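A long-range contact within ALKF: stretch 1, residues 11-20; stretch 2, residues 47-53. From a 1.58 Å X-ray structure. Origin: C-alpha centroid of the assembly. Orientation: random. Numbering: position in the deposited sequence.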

# COMPACT_ATOMS: atom_id res chain seq x y z
N THR A 11 -3.98 -26.90 1.71
CA THR A 11 -4.09 -26.75 3.15
C THR A 11 -4.17 -25.26 3.54
O THR A 11 -5.00 -24.86 4.38
CB THR A 11 -2.92 -27.39 3.86
OG1 THR A 11 -2.95 -28.79 3.54
CG2 THR A 11 -2.99 -27.23 5.38
N VAL A 12 -3.36 -24.42 2.92
CA VAL A 12 -3.50 -22.99 3.21
C VAL A 12 -4.84 -22.43 2.83
O VAL A 12 -5.40 -21.62 3.63
CB VAL A 12 -2.39 -22.17 2.47
CG1 VAL A 12 -2.58 -20.65 2.67
CG2 VAL A 12 -0.95 -22.66 2.94
N MET A 13 -5.33 -22.81 1.65
CA MET A 13 -6.63 -22.36 1.19
C MET A 13 -7.73 -22.84 2.13
O MET A 13 -8.67 -22.09 2.48
CB MET A 13 -6.91 -22.78 -0.22
CG MET A 13 -6.02 -22.14 -1.33
SD MET A 13 -6.22 -20.31 -1.29
CE MET A 13 -7.84 -20.09 -1.97
N GLN A 14 -7.60 -24.08 2.62
CA GLN A 14 -8.62 -24.51 3.63
C GLN A 14 -8.58 -23.72 4.92
O GLN A 14 -9.67 -23.33 5.47
CB GLN A 14 -8.41 -26.00 3.93
CG GLN A 14 -9.01 -26.85 2.83
CD GLN A 14 -8.57 -28.30 2.92
OE1 GLN A 14 -9.21 -29.16 2.32
NE2 GLN A 14 -7.48 -28.59 3.67
N GLU A 15 -7.37 -23.45 5.43
CA GLU A 15 -7.20 -22.73 6.69
C GLU A 15 -7.72 -21.28 6.54
O GLU A 15 -8.36 -20.73 7.45
CB GLU A 15 -5.76 -22.76 7.17
CG GLU A 15 -5.23 -24.23 7.34
CD GLU A 15 -4.09 -24.38 8.34
OE1 GLU A 15 -3.52 -23.34 8.79
OE2 GLU A 15 -3.76 -25.56 8.68
N LEU A 16 -7.44 -20.66 5.39
CA LEU A 16 -7.93 -19.29 5.20
C LEU A 16 -9.45 -19.23 5.10
O LEU A 16 -10.10 -18.36 5.68
CB LEU A 16 -7.30 -18.68 3.93
CG LEU A 16 -5.81 -18.36 4.01
CD1 LEU A 16 -5.39 -17.76 2.65
CD2 LEU A 16 -5.47 -17.40 5.10
N GLU A 17 -10.05 -20.17 4.42
CA GLU A 17 -11.52 -20.23 4.28
C GLU A 17 -12.10 -20.40 5.66
O GLU A 17 -13.09 -19.75 5.98
CB GLU A 17 -11.89 -21.39 3.37
CG GLU A 17 -13.36 -21.48 3.19
CD GLU A 17 -13.75 -22.26 1.94
OE1 GLU A 17 -13.00 -23.14 1.53
OE2 GLU A 17 -14.84 -21.97 1.40
N ALA A 18 -11.44 -21.21 6.50
CA ALA A 18 -12.00 -21.41 7.86
C ALA A 18 -11.96 -20.18 8.71
O ALA A 18 -12.78 -20.09 9.66
CB ALA A 18 -11.25 -22.54 8.59
N LEU A 19 -10.98 -19.27 8.46
CA LEU A 19 -10.86 -18.03 9.19
C LEU A 19 -11.79 -16.93 8.64
O LEU A 19 -11.95 -15.86 9.30
CB LEU A 19 -9.42 -17.49 9.19
CG LEU A 19 -8.39 -18.43 9.86
CD1 LEU A 19 -6.92 -18.09 9.46
CD2 LEU A 19 -8.59 -18.38 11.40
N GLY A 20 -12.44 -17.13 7.53
CA GLY A 20 -13.27 -16.05 6.89
C GLY A 20 -14.48 -15.74 7.79
O GLY A 20 -15.06 -16.67 8.43
N PRO A 47 -0.59 -16.91 13.01
CA PRO A 47 -0.05 -18.25 13.20
C PRO A 47 0.31 -19.01 11.93
O PRO A 47 1.34 -19.73 11.93
CB PRO A 47 -1.20 -19.03 13.87
CG PRO A 47 -2.19 -17.99 14.38
CD PRO A 47 -2.04 -16.85 13.39
N ILE A 48 -0.50 -18.88 10.87
CA ILE A 48 -0.15 -19.58 9.60
C ILE A 48 1.16 -19.03 9.00
O ILE A 48 1.99 -19.78 8.50
CB ILE A 48 -1.25 -19.45 8.52
CG1 ILE A 48 -2.68 -19.64 9.03
CG2 ILE A 48 -0.94 -20.40 7.35
CD1 ILE A 48 -3.72 -19.64 7.95
N ALA A 49 1.35 -17.71 9.08
CA ALA A 49 2.51 -17.07 8.49
C ALA A 49 3.78 -17.51 9.29
O ALA A 49 4.85 -17.70 8.70
CB ALA A 49 2.35 -15.55 8.58
N LYS A 50 3.65 -17.61 10.62
CA LYS A 50 4.80 -18.04 11.45
C LYS A 50 5.22 -19.47 11.07
O LYS A 50 6.46 -19.78 11.06
CB LYS A 50 4.48 -17.92 12.97
CG LYS A 50 5.73 -18.32 13.84
CD LYS A 50 5.41 -18.50 15.38
CE LYS A 50 5.93 -19.88 15.93
NZ LYS A 50 7.37 -19.95 16.29
N LYS A 51 4.27 -20.32 10.70
CA LYS A 51 4.60 -21.70 10.27
C LYS A 51 5.40 -21.67 8.93
O LYS A 51 6.40 -22.39 8.70
CB LYS A 51 3.36 -22.61 10.10
CG LYS A 51 2.54 -22.98 11.38
CD LYS A 51 1.51 -24.13 11.09
CE LYS A 51 0.04 -23.89 11.60
NZ LYS A 51 -0.91 -23.43 10.48
N ILE A 52 4.96 -20.80 8.02
CA ILE A 52 5.47 -20.89 6.65
C ILE A 52 6.76 -20.12 6.42
O ILE A 52 7.62 -20.57 5.66
CB ILE A 52 4.34 -20.43 5.66
CG1 ILE A 52 3.21 -21.44 5.70
CG2 ILE A 52 4.97 -20.20 4.24
CD1 ILE A 52 1.93 -20.91 5.02
N LYS A 53 6.87 -18.95 7.05
CA LYS A 53 7.95 -18.00 6.96
C LYS A 53 7.93 -17.50 5.53
O LYS A 53 6.90 -16.90 5.17
CB LYS A 53 9.32 -18.55 7.41
CG LYS A 53 9.42 -18.80 8.95
CD LYS A 53 10.28 -20.05 9.27
CE LYS A 53 10.40 -20.23 10.79
NZ LYS A 53 9.05 -20.62 11.34

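The two helices, in stretches 11-20 and 47-53, run nearly antiparallel, with an angle of 162° between their N-to-C directions. Their axes come no closer than 11.9 Å, which is wide for a helix pair. Backbone cannot meet backbone at such a spacing: even the nearest pair of CA atoms, Val12 CA and Ile48 CA, lie 8.0 Å apart. The gap must be bridged by side chains, and three of them, Ile48, Glu15 and Val12, provide most of the 234 Å² buried between the stretches.

Ile48 is the centre of the contact. Its CA-to-CB bond points toward the first helix, and with chi1 in m and chi2 in t the longer branch extends to its full reach. At its tip, Ile48 CD1 meets Leu16 CD2 at 4.0 Å and Leu19 CD1 at 3.9 Å, ordinary van der Waals distances between methyl groups. Isoleucine suits this place because it is wholly apolar, long enough to cross the gap, and buried where a polar end would need a partner. Leu16 leaves its backbone sideways, yet its end comes nearer to the second helix; Leu19, whose CA-to-CB bond points toward that helix, reaches the same methyl from three residues further along. Leucine branches one carbon further out than valine, so its methyls can meet Ile48 CD1, and it brings no polar group to an apolar contact.

Glu15 covers the most surface on the first helix. Its CA-to-CB bond also points toward the second helix, and its carboxylate touches two neighbours of different character. Glu15 OE1 forms a salt bridge with Lys51 NZ at 3.1 Å and also lies 3.8 Å from Ile48 CG1, so the charged group packs beside the hydrocarbon of Ile48. Glu15 is partly exposed and Lys51 exposed, a setting in which both charges can keep access to solvent. The lysine needs its length to reach across, and its chi3 and chi4 both lie between the usual wells. This ion pair is the one polar link between the stretches; no hydrogen bond across them accompanies it.

Val12, buried and with its CA-to-CB bond directed sideways, makes the remaining apolar contact: Val12 CG2 lies 4.0 Å from Ile52 CD1. A short, branched side chain is sufficient here because the CA-to-CB bond of Ile52 points toward the first helix and its side chain, with chi1 m and chi2 t, supplies the reach.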